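Local structure of 5-carboxymethyl-2-hydroxymuconate semialdehyde dehydrogenase (Thermus thermophilus, 2D4E) at residues C[25-30]-C[201-206]; C[207-212]-C[220-225]; C[293-298]-C[302-307]; C[332-337]-C[392-397]. The protein probably catalyses the NAD-dependent oxidation of 5-carboxymethyl-2-hydroxymuconate semialdehyde to the corresponding carboxylic acid. One frame throughout, in Å; residues are numbered along the deposited sequence.

Contact 1 of 4, residues C[25-30]-C[201-206]; sequences RPALHF and SPFTAT
Thr206 and Phe203, one turn apart on helix 203-214 of the Rossmann-type NAD-binding domain, receive the chain of 25-30 as it runs into strand 29-31. Ala27 meets both. Its CB lies at the edge of the Phe203 ring, close to the ring plane and 3.8 Å from CD2, and it also approaches Thr206 OG1 to 3.4 Å. The phenyl group reaches Ala27 because CG stands beside the backbone N of Phe203, anti to its carbonyl carbon. The ring thus presents its rim to the methyl, and one of its faces is approached by Pro202 CG, offset from the centre; Leu55 of strand 53-59 and Met109 of helix 103-114 also pack on this phenylalanine. Asp113, a residue of a sodium site, accepts a hydrogen bond from Phe203 N.

The polar half of the contact belongs to Thr206. At chi1 -80° its hydroxyl is placed beside the backbone N and its methyl anti to that N, which brings OG1 to the carbonyl of Leu28 and leaves CG2 4.1 Å from Leu28 N. The Leu28 side chain leaves the backbone away from the helix and packs on Pro37, so this residue contributes chiefly backbone. Gln226 NE2 bonds to the same hydroxyl and also to Pro202 O, tying the helix to the loop that follows strand 222-224. Thr206 OG1 donates to Leu28 O over 3.0 Å, with a C=O...OG1 angle of 137° and the donor tilted 21° from the carbonyl plane.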
# COMPACT_ATOMS: atom_id res chain seq x y z
N ARG C 25 -34.20 -26.35 26.17
CA ARG C 25 -33.12 -26.93 25.38
C ARG C 25 -31.69 -26.68 25.84
O ARG C 25 -31.22 -25.54 25.88
CB ARG C 25 -33.27 -26.45 23.92
CG ARG C 25 -34.58 -26.86 23.28
CD ARG C 25 -34.72 -28.38 23.25
NE ARG C 25 -33.82 -29.00 22.28
CZ ARG C 25 -33.98 -28.94 20.96
NH1 ARG C 25 -35.02 -28.29 20.45
NH2 ARG C 25 -33.11 -29.53 20.15
N PRO C 26 -30.97 -27.75 26.19
CA PRO C 26 -29.58 -27.61 26.64
C PRO C 26 -28.76 -27.06 25.47
O PRO C 26 -29.01 -27.42 24.32
CB PRO C 26 -29.17 -29.04 27.00
CG PRO C 26 -30.48 -29.67 27.40
CD PRO C 26 -31.43 -29.14 26.35
N ALA C 27 -27.80 -26.19 25.76
CA ALA C 27 -26.95 -25.63 24.70
C ALA C 27 -25.87 -26.66 24.39
O ALA C 27 -24.99 -26.92 25.21
CB ALA C 27 -26.33 -24.32 25.18
N LEU C 28 -25.92 -27.24 23.20
CA LEU C 28 -24.96 -28.27 22.82
C LEU C 28 -23.78 -27.80 21.98
O LEU C 28 -23.76 -26.68 21.47
CB LEU C 28 -25.67 -29.39 22.06
CG LEU C 28 -26.85 -30.07 22.77
CD1 LEU C 28 -27.53 -31.05 21.82
CD2 LEU C 28 -26.35 -30.78 24.01
N HIS C 29 -22.78 -28.67 21.86
CA HIS C 29 -21.61 -28.37 21.05
C HIS C 29 -22.03 -28.58 19.61
O HIS C 29 -23.06 -29.19 19.34
CB HIS C 29 -20.47 -29.37 21.32
CG HIS C 29 -20.17 -29.59 22.77
ND1 HIS C 29 -19.73 -28.59 23.61
CD2 HIS C 29 -20.22 -30.72 23.53
CE1 HIS C 29 -19.52 -29.09 24.81
NE2 HIS C 29 -19.80 -30.37 24.79
N PHE C 30 -21.25 -28.05 18.68
CA PHE C 30 -21.51 -28.26 17.27
C PHE C 30 -20.17 -28.78 16.75
O PHE C 30 -19.20 -28.03 16.65
CB PHE C 30 -21.88 -26.97 16.54
CG PHE C 30 -22.38 -27.21 15.15
CD1 PHE C 30 -23.68 -27.67 14.94
CD2 PHE C 30 -21.54 -27.05 14.05
CE1 PHE C 30 -24.13 -27.98 13.66
CE2 PHE C 30 -21.98 -27.35 12.76
CZ PHE C 30 -23.28 -27.82 12.57
N SER C 201 -22.04 -17.07 29.78
CA SER C 201 -23.07 -16.65 28.81
C SER C 201 -22.90 -17.46 27.52
O SER C 201 -22.68 -16.91 26.44
CB SER C 201 -22.94 -15.15 28.51
OG SER C 201 -21.65 -14.84 28.01
N PRO C 202 -23.05 -18.79 27.61
CA PRO C 202 -22.91 -19.76 26.52
C PRO C 202 -23.99 -19.86 25.45
O PRO C 202 -23.71 -20.24 24.32
CB PRO C 202 -22.77 -21.07 27.27
CG PRO C 202 -23.79 -20.88 28.36
CD PRO C 202 -23.57 -19.44 28.83
N PHE C 203 -25.22 -19.51 25.81
CA PHE C 203 -26.36 -19.65 24.90
C PHE C 203 -26.26 -19.06 23.50
O PHE C 203 -26.54 -19.75 22.52
CB PHE C 203 -27.62 -19.14 25.60
CG PHE C 203 -27.91 -19.85 26.88
CD1 PHE C 203 -28.25 -19.13 28.02
CD2 PHE C 203 -27.78 -21.23 26.96
CE1 PHE C 203 -28.45 -19.79 29.24
CE2 PHE C 203 -27.98 -21.89 28.17
CZ PHE C 203 -28.31 -21.17 29.30
N THR C 204 -25.90 -17.79 23.40
CA THR C 204 -25.79 -17.13 22.10
C THR C 204 -24.90 -17.87 21.10
O THR C 204 -25.17 -17.87 19.90
CB THR C 204 -25.28 -15.69 22.28
OG1 THR C 204 -26.17 -14.97 23.14
CG2 THR C 204 -25.20 -14.98 20.93
N ALA C 205 -23.83 -18.50 21.58
CA ALA C 205 -22.91 -19.22 20.70
C ALA C 205 -23.59 -20.44 20.07
O ALA C 205 -23.42 -20.71 18.89
CB ALA C 205 -21.66 -19.64 21.48
N THR C 206 -24.34 -21.20 20.86
CA THR C 206 -25.03 -22.36 20.33
C THR C 206 -26.04 -21.89 19.28
O THR C 206 -26.25 -22.55 18.26
CB THR C 206 -25.75 -23.15 21.44
OG1 THR C 206 -24.80 -23.98 22.13
CG2 THR C 206 -26.87 -24.01 20.86

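Contact 2 of 4, residues C[207-212]-C[220-225]; sequences KLAEIL and GVFNLV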
# COMPACT_ATOMS: atom_id res chain seq x y z
N LYS C 207 -26.65 -20.74 19.53
CA LYS C 207 -27.62 -20.17 18.60
C LYS C 207 -26.92 -19.78 17.30
O LYS C 207 -27.44 -20.02 16.20
CB LYS C 207 -28.29 -18.93 19.22
CG LYS C 207 -29.34 -18.28 18.34
CD LYS C 207 -30.51 -19.23 18.04
CE LYS C 207 -31.57 -18.52 17.21
NZ LYS C 207 -32.79 -19.35 17.03
N LEU C 208 -25.73 -19.19 17.43
CA LEU C 208 -24.94 -18.79 16.29
C LEU C 208 -24.61 -20.01 15.44
O LEU C 208 -24.67 -19.97 14.22
CB LEU C 208 -23.65 -18.10 16.75
CG LEU C 208 -22.66 -17.69 15.66
CD1 LEU C 208 -23.33 -16.74 14.68
CD2 LEU C 208 -21.42 -17.04 16.30
N ALA C 209 -24.27 -21.11 16.10
CA ALA C 209 -23.96 -22.34 15.38
C ALA C 209 -25.19 -22.78 14.58
O ALA C 209 -25.08 -23.24 13.45
CB ALA C 209 -23.55 -23.44 16.34
N GLU C 210 -26.38 -22.62 15.17
CA GLU C 210 -27.61 -23.00 14.48
C GLU C 210 -27.71 -22.22 13.19
O GLU C 210 -28.01 -22.77 12.13
CB GLU C 210 -28.84 -22.72 15.35
CG GLU C 210 -28.91 -23.55 16.62
CD GLU C 210 -30.22 -23.37 17.37
OE1 GLU C 210 -30.34 -23.89 18.49
OE2 GLU C 210 -31.13 -22.70 16.83
N ILE C 211 -27.44 -20.92 13.28
CA ILE C 211 -27.50 -20.04 12.13
C ILE C 211 -26.46 -20.41 11.07
O ILE C 211 -26.78 -20.45 9.89
CB ILE C 211 -27.31 -18.57 12.57
CG1 ILE C 211 -28.53 -18.14 13.39
CG2 ILE C 211 -27.12 -17.67 11.35
CD1 ILE C 211 -28.40 -16.77 14.02
N LEU C 212 -25.23 -20.68 11.48
CA LEU C 212 -24.22 -21.05 10.50
C LEU C 212 -24.61 -22.35 9.82
O LEU C 212 -24.27 -22.58 8.66
CB LEU C 212 -22.84 -21.19 11.15
CG LEU C 212 -22.00 -19.90 11.06
CD1 LEU C 212 -22.75 -18.74 11.73
CD2 LEU C 212 -20.64 -20.12 11.70
N GLY C 220 -17.64 -29.24 9.50
CA GLY C 220 -16.28 -29.09 9.98
C GLY C 220 -15.70 -27.70 9.86
O GLY C 220 -14.74 -27.37 10.57
N VAL C 221 -16.26 -26.87 8.99
CA VAL C 221 -15.74 -25.52 8.81
C VAL C 221 -15.89 -24.71 10.10
O VAL C 221 -14.97 -23.99 10.49
CB VAL C 221 -16.45 -24.81 7.65
CG1 VAL C 221 -16.01 -23.35 7.58
CG2 VAL C 221 -16.10 -25.52 6.34
N PHE C 222 -17.04 -24.83 10.76
CA PHE C 222 -17.26 -24.13 12.02
C PHE C 222 -17.68 -25.10 13.12
O PHE C 222 -18.67 -25.83 12.98
CB PHE C 222 -18.31 -23.03 11.88
CG PHE C 222 -18.66 -22.36 13.18
CD1 PHE C 222 -19.72 -22.82 13.96
CD2 PHE C 222 -17.90 -21.28 13.65
CE1 PHE C 222 -20.01 -22.24 15.20
CE2 PHE C 222 -18.19 -20.69 14.88
CZ PHE C 222 -19.25 -21.17 15.66
N ASN C 223 -16.93 -25.11 14.21
CA ASN C 223 -17.21 -26.00 15.34
C ASN C 223 -17.31 -25.22 16.63
O ASN C 223 -16.66 -24.19 16.81
CB ASN C 223 -16.09 -27.03 15.47
CG ASN C 223 -15.86 -27.78 14.19
OD1 ASN C 223 -16.44 -28.84 13.95
ND2 ASN C 223 -15.01 -27.21 13.33
N LEU C 224 -18.13 -25.74 17.54
CA LEU C 224 -18.35 -25.10 18.82
C LEU C 224 -18.23 -26.08 19.97
O LEU C 224 -18.78 -27.18 19.92
CB LEU C 224 -19.74 -24.47 18.85
CG LEU C 224 -20.32 -24.17 20.23
CD1 LEU C 224 -19.50 -23.09 20.91
CD2 LEU C 224 -21.78 -23.75 20.09
N VAL C 225 -17.49 -25.68 21.00
CA VAL C 225 -17.34 -26.51 22.19
C VAL C 225 -17.59 -25.65 23.42
O VAL C 225 -16.84 -24.71 23.69
CB VAL C 225 -15.92 -27.12 22.29
CG1 VAL C 225 -15.83 -28.00 23.52
CG2 VAL C 225 -15.60 -27.94 21.04
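Phe222 projects from strand 222-224 against Leu212 and Ala209 of helix 207-212, with CG anti to its backbone N (chi1 175°). Its CB already touches Leu212 CD2 at 3.7 Å. One bond farther on, CG comes within 3.3 Å of the same methyl, a tight approach. Phe222 CD1 and CD2 lie to either side of Leu212 CD2, each 3.6 Å from it, for this methyl sits over one face of the ring, displaced toward its CG end. This is a CH-pi contact, 3.6 Å from methyl to ring centroid and 22° off the ring normal. Farther out, Phe222 CE2 still lies near that methyl, while CE1 meets Ala209 CB at 3.9 Å; the alanine methyl approaches the ring at its edge, near its plane, so face and rim are engaged by successive turns of one helix. Ala209 CB also lies 4.2 Å from Leu224 CD2, extending the apolar seam along the strand. Helix and strand belong to a beta-alpha-beta unit of the NAD-binding domain, and the axes of the two short segments run nearly antiparallel (156°), 9.3 Å apart at closest. Ile183 of helix 175-188 and Leu217 of the connecting loop also pack on Phe222, while strand 193-196 adjoins strand 222-224 in the parallel sheet.

Contact 3 of 4, residues C[293-298]-C[302-307]; sequences VVFQIF and GERCTA. With NAD (nicotinamide-adenine-dinucleotide), chain K.
Phe295 brings its ring toward the loop 302-307 with CG anti to the backbone N (chi1 164°), and Arg304, bent at chi2 and chi3, folds its guanidinium back to meet it. This joins the end of helix 286-298 to the cysteine-bearing loop of the aldehyde dehydrogenase fold. Arg304 NH2 comes 3.6 Å from Phe295 CZ, ring and guanidinium planes inclined by 40°, and is held by a hydrogen bond to Ser299 OG. The backbones draw close as well: Ala307 CA makes a CA-H...O contact with Gln296 O at 3.2 Å, and Gly302 CA makes another with Ile297 O at 3.3 Å. Ile297 CD1 adds an apolar touch on Ala307 CB at 4.0 Å. Gln296 directs OE1 to Asn467 N, while its NE2 faces Thr306 O only at 3.7 Å; Tyr440 OH is the hydrogen-bonding partner of that carbonyl.

Arg304 to Ala307 forms a type I turn, closed by Ala307 N to Arg304 O at 3.1 Å. Cys305 follows Arg304 in this turn and lies in the cofactor pocket, consistent with its being the nucleophilic cysteine of the family. With chi1 64°, SG lies between its own backbone N and carbonyl carbon. The sulfur stands against the nicotinamide: Cys305 SG is 3.2 Å from NAD C4N, the carbon that accepts hydride in such enzymes.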
# COMPACT_ATOMS: atom_id res chain seq x y z
N VAL C 293 -17.47 11.19 28.76
CA VAL C 293 -16.87 10.43 29.86
C VAL C 293 -17.92 9.69 30.68
O VAL C 293 -17.68 8.59 31.15
CB VAL C 293 -15.99 11.32 30.79
CG1 VAL C 293 -14.95 12.08 29.95
CG2 VAL C 293 -16.86 12.29 31.58
N VAL C 294 -19.10 10.29 30.86
CA VAL C 294 -20.12 9.59 31.62
C VAL C 294 -20.53 8.33 30.87
O VAL C 294 -20.63 7.24 31.44
CB VAL C 294 -21.36 10.47 31.86
CG1 VAL C 294 -22.48 9.64 32.49
CG2 VAL C 294 -21.00 11.64 32.76
N PHE C 295 -20.76 8.47 29.57
CA PHE C 295 -21.15 7.33 28.74
C PHE C 295 -20.05 6.29 28.62
O PHE C 295 -20.31 5.10 28.74
CB PHE C 295 -21.55 7.80 27.34
CG PHE C 295 -21.60 6.69 26.32
CD1 PHE C 295 -20.45 6.29 25.64
CD2 PHE C 295 -22.79 6.03 26.05
CE1 PHE C 295 -20.49 5.25 24.72
CE2 PHE C 295 -22.84 4.99 25.12
CZ PHE C 295 -21.69 4.60 24.46
N GLN C 296 -18.82 6.74 28.37
CA GLN C 296 -17.70 5.83 28.17
C GLN C 296 -17.33 4.93 29.36
O GLN C 296 -16.64 3.92 29.19
CB GLN C 296 -16.47 6.62 27.70
CG GLN C 296 -15.49 5.78 26.89
CD GLN C 296 -16.16 5.10 25.71
OE1 GLN C 296 -16.71 5.75 24.83
NE2 GLN C 296 -16.12 3.77 25.69
N ILE C 297 -17.77 5.28 30.56
CA ILE C 297 -17.47 4.42 31.70
C ILE C 297 -18.70 3.67 32.20
O ILE C 297 -18.61 2.50 32.56
CB ILE C 297 -16.84 5.22 32.90
CG1 ILE C 297 -16.60 4.27 34.08
CG2 ILE C 297 -17.78 6.31 33.36
CD1 ILE C 297 -15.78 3.03 33.74
N PHE C 298 -19.86 4.33 32.18
CA PHE C 298 -21.07 3.69 32.68
C PHE C 298 -21.92 2.89 31.70
O PHE C 298 -22.72 2.06 32.11
CB PHE C 298 -21.93 4.73 33.42
CG PHE C 298 -21.22 5.34 34.61
CD1 PHE C 298 -21.11 6.72 34.73
CD2 PHE C 298 -20.64 4.53 35.58
CE1 PHE C 298 -20.41 7.29 35.81
CE2 PHE C 298 -19.94 5.08 36.65
CZ PHE C 298 -19.82 6.46 36.77
N GLY C 302 -20.66 -0.84 32.61
CA GLY C 302 -19.27 -0.74 33.02
C GLY C 302 -18.42 -1.94 32.63
O GLY C 302 -17.23 -1.99 32.94
N GLU C 303 -19.02 -2.91 31.95
CA GLU C 303 -18.30 -4.12 31.55
C GLU C 303 -17.83 -4.04 30.09
O GLU C 303 -18.10 -4.92 29.27
CB GLU C 303 -19.20 -5.33 31.78
CG GLU C 303 -19.70 -5.41 33.21
CD GLU C 303 -20.81 -6.43 33.42
OE1 GLU C 303 -21.79 -6.42 32.66
OE2 GLU C 303 -20.69 -7.24 34.36
N ARG C 304 -17.12 -2.95 29.79
CA ARG C 304 -16.59 -2.70 28.46
C ARG C 304 -15.07 -2.58 28.57
O ARG C 304 -14.55 -1.85 29.41
CB ARG C 304 -17.19 -1.41 27.90
CG ARG C 304 -16.74 -1.07 26.50
CD ARG C 304 -17.90 -1.08 25.52
NE ARG C 304 -18.81 0.05 25.71
CZ ARG C 304 -19.97 0.17 25.06
NH1 ARG C 304 -20.34 -0.76 24.19
NH2 ARG C 304 -20.75 1.22 25.27
N CYS C 305 -14.35 -3.31 27.72
CA CYS C 305 -12.89 -3.29 27.75
C CYS C 305 -12.29 -1.93 27.48
O CYS C 305 -11.24 -1.60 28.03
CB CYS C 305 -12.33 -4.29 26.73
SG CYS C 305 -12.71 -3.91 24.99
N THR C 306 -12.94 -1.15 26.62
CA THR C 306 -12.46 0.18 26.26
C THR C 306 -13.01 1.28 27.16
O THR C 306 -12.89 2.47 26.86
CB THR C 306 -12.86 0.51 24.82
OG1 THR C 306 -14.29 0.41 24.70
CG2 THR C 306 -12.20 -0.46 23.83
N ALA C 307 -13.62 0.89 28.27
CA ALA C 307 -14.18 1.86 29.20
C ALA C 307 -13.11 2.81 29.73
O ALA C 307 -11.98 2.40 30.01
CB ALA C 307 -14.87 1.14 30.35
PA NAD K . -11.44 -14.58 30.90
O1A NAD K . -11.35 -15.42 32.09
O2A NAD K . -10.12 -14.31 30.31
O5B NAD K . -12.34 -15.23 29.71
C5B NAD K . -12.01 -15.21 28.29
C4B NAD K . -12.04 -16.64 27.78
O4B NAD K . -10.88 -17.25 28.39
C3B NAD K . -13.24 -17.48 28.29
O3B NAD K . -13.94 -18.08 27.18
C2B NAD K . -12.57 -18.49 29.23
O2B NAD K . -13.25 -19.76 29.29
C1B NAD K . -11.17 -18.58 28.64
N9A NAD K . -10.20 -19.07 29.60
C8A NAD K . -10.07 -18.79 30.95
N7A NAD K . -9.04 -19.43 31.54
C5A NAD K . -8.49 -20.17 30.49
C6A NAD K . -7.36 -21.07 30.43
N6A NAD K . -6.61 -21.37 31.49
N1A NAD K . -7.09 -21.64 29.19
C2A NAD K . -7.88 -21.32 28.09
N3A NAD K . -8.92 -20.51 28.05
C4A NAD K . -9.19 -19.95 29.28
O3 NAD K . -12.18 -13.31 31.30
PN NAD K . -13.52 -12.54 30.96
O1N NAD K . -14.18 -12.32 32.26
O2N NAD K . -14.28 -13.31 29.97
O5D NAD K . -12.77 -11.27 30.50
C5D NAD K . -13.25 -9.95 30.46
C4D NAD K . -11.96 -9.34 30.00
O4D NAD K . -11.84 -9.34 28.56
C3D NAD K . -11.64 -7.94 30.52
O3D NAD K . -10.32 -7.85 31.08
C2D NAD K . -11.85 -7.10 29.26
O2D NAD K . -11.09 -5.88 29.32
C1D NAD K . -11.42 -8.07 28.18
N1N NAD K . -11.94 -7.73 26.84
C2N NAD K . -10.97 -7.20 26.00
C3N NAD K . -11.39 -6.84 24.73
C7N NAD K . -10.43 -6.23 23.72
O7N NAD K . -10.86 -5.93 22.62
N7N NAD K . -9.15 -6.01 24.05
C4N NAD K . -12.79 -7.00 24.31
C5N NAD K . -13.67 -7.56 25.28
C6N NAD K . -13.33 -7.94 26.55

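Contact 4 of 4, residues C[332-337]-C[392-397]; sequences IRVGHP and LLPTVF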
# COMPACT_ATOMS: atom_id res chain seq x y z
N ILE C 332 -28.23 8.25 36.86
CA ILE C 332 -28.33 7.04 36.04
C ILE C 332 -29.41 6.08 36.55
O ILE C 332 -29.40 5.70 37.72
CB ILE C 332 -26.97 6.29 35.98
CG1 ILE C 332 -25.94 7.15 35.25
CG2 ILE C 332 -27.14 4.95 35.30
CD1 ILE C 332 -24.53 6.60 35.27
N ARG C 333 -30.34 5.71 35.67
CA ARG C 333 -31.42 4.80 36.04
C ARG C 333 -30.95 3.34 36.03
O ARG C 333 -30.53 2.81 35.00
CB ARG C 333 -32.61 4.96 35.08
CG ARG C 333 -33.29 6.34 35.15
CD ARG C 333 -34.55 6.39 34.28
NE ARG C 333 -34.25 6.24 32.86
CZ ARG C 333 -33.78 7.22 32.08
NH1 ARG C 333 -33.57 8.43 32.58
NH2 ARG C 333 -33.54 6.98 30.80
N VAL C 334 -31.04 2.70 37.20
CA VAL C 334 -30.62 1.31 37.36
C VAL C 334 -31.87 0.43 37.40
O VAL C 334 -32.81 0.71 38.14
CB VAL C 334 -29.82 1.13 38.68
CG1 VAL C 334 -29.37 -0.32 38.84
CG2 VAL C 334 -28.61 2.07 38.68
N GLY C 335 -31.88 -0.62 36.58
CA GLY C 335 -33.03 -1.49 36.55
C GLY C 335 -32.86 -2.73 35.69
O GLY C 335 -31.76 -3.05 35.25
N HIS C 336 -33.97 -3.42 35.46
CA HIS C 336 -33.99 -4.64 34.68
C HIS C 336 -33.60 -4.44 33.21
O HIS C 336 -33.97 -3.45 32.58
CB HIS C 336 -35.38 -5.29 34.78
CG HIS C 336 -35.42 -6.71 34.31
ND1 HIS C 336 -35.29 -7.05 32.98
CD2 HIS C 336 -35.55 -7.87 34.99
CE1 HIS C 336 -35.33 -8.37 32.87
NE2 HIS C 336 -35.49 -8.89 34.07
N PRO C 337 -32.83 -5.40 32.65
CA PRO C 337 -32.39 -5.33 31.25
C PRO C 337 -33.53 -5.20 30.24
O PRO C 337 -33.36 -4.57 29.20
CB PRO C 337 -31.61 -6.64 31.07
CG PRO C 337 -31.08 -6.91 32.44
CD PRO C 337 -32.27 -6.58 33.32
N LEU C 392 -25.06 -3.17 40.79
CA LEU C 392 -24.12 -2.30 41.48
C LEU C 392 -24.45 -0.86 41.08
O LEU C 392 -24.73 -0.58 39.92
CB LEU C 392 -22.68 -2.61 41.08
CG LEU C 392 -21.66 -1.73 41.82
CD1 LEU C 392 -21.57 -2.18 43.28
CD2 LEU C 392 -20.29 -1.82 41.16
N LEU C 393 -24.42 0.04 42.05
CA LEU C 393 -24.69 1.44 41.77
C LEU C 393 -23.51 2.05 41.04
O LEU C 393 -22.35 1.74 41.33
CB LEU C 393 -24.93 2.20 43.07
CG LEU C 393 -26.18 1.92 43.91
CD1 LEU C 393 -26.03 2.61 45.26
CD2 LEU C 393 -27.42 2.44 43.17
N PRO C 394 -23.78 2.91 40.04
CA PRO C 394 -22.66 3.54 39.33
C PRO C 394 -21.82 4.19 40.43
O PRO C 394 -22.35 4.87 41.31
CB PRO C 394 -23.37 4.54 38.43
CG PRO C 394 -24.60 3.76 38.02
CD PRO C 394 -25.06 3.16 39.34
N THR C 395 -20.51 3.97 40.38
CA THR C 395 -19.59 4.46 41.41
C THR C 395 -18.49 5.41 40.93
O THR C 395 -17.89 5.19 39.88
CB THR C 395 -18.94 3.24 42.11
OG1 THR C 395 -19.97 2.37 42.60
CG2 THR C 395 -18.04 3.67 43.27
N VAL C 396 -18.24 6.45 41.71
CA VAL C 396 -17.20 7.43 41.38
C VAL C 396 -16.32 7.72 42.59
O VAL C 396 -16.82 8.03 43.68
CB VAL C 396 -17.80 8.80 40.93
CG1 VAL C 396 -16.66 9.77 40.61
CG2 VAL C 396 -18.70 8.63 39.73
N PHE C 397 -15.01 7.61 42.39
CA PHE C 397 -14.01 7.88 43.42
C PHE C 397 -13.12 9.02 42.96
O PHE C 397 -13.03 9.30 41.77
CB PHE C 397 -13.05 6.70 43.62
CG PHE C 397 -13.56 5.60 44.50
CD1 PHE C 397 -14.04 4.41 43.94
CD2 PHE C 397 -13.48 5.72 45.89
CE1 PHE C 397 -14.41 3.34 44.76
CE2 PHE C 397 -13.86 4.65 46.71
CZ PHE C 397 -14.32 3.46 46.15
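A small, buried apolar contact joins the loop after helix 315-331 to the lead-in of strand 395-398, with the ring of Pro394 packed against Ile332 and Val334. The ring offers three successive carbons. Pro394 CB meets Ile332 CD1 at 3.9 Å; Pro394 CG lies 3.9 Å from Ile332 CG2 and nearly as close to Ile332 CD1; Pro394 CD touches Val334 CG2 at 3.8 Å. Ile332 can use both branches because CG2 is anti to the backbone N while CG1 stands beside that N (chi1 -66°), from where an extended chi2 carries CD1 across to Pro394 CB and CG. The Val334 side chain and the proline ring slide past each other in opposite directions, touching through CG2 of the valine.

Strand 395-398 belongs to the mixed sheet of the aldehyde dehydrogenase catalytic domain, between strands 369-372 and 414-420. The loop is fixed separately by backbone hydrogen bonds of Arg333 and Gly335 with Val344, and of Val334 with Phe381. Gly514 of a second subunit packs on Ile332. Just past the proline, Thr395 OG1 turns back to donate to Leu393 O at 2.8 Å, with a C=O...OG1 angle of 149°, and Gly374 N also bonds to that hydroxyl.

Along the chain the contacts follow one another, and they form two pairs. Contacts 1 and 2, with centres about 10 Å apart, share helix 203-214 in the NAD-binding domain. They meet where Phe30 O lies 2.7 Å from Leu224 N, a probable hydrogen bond between strands 29-31 and 222-224. Contacts 3 and 4, about 12 Å apart between centres, join through the ring of Phe298, at the end of helix 286-298, which packs on Ile332, Pro394 and Val396. Contacts 2 and 3 lie on opposite sides of the chain's centre, their centres about 31 Å apart. NAD lies about 10 Å from the Leu224 side chain of contact 2, and its nicotinamide reaches Cys305 in the loop of contact 3.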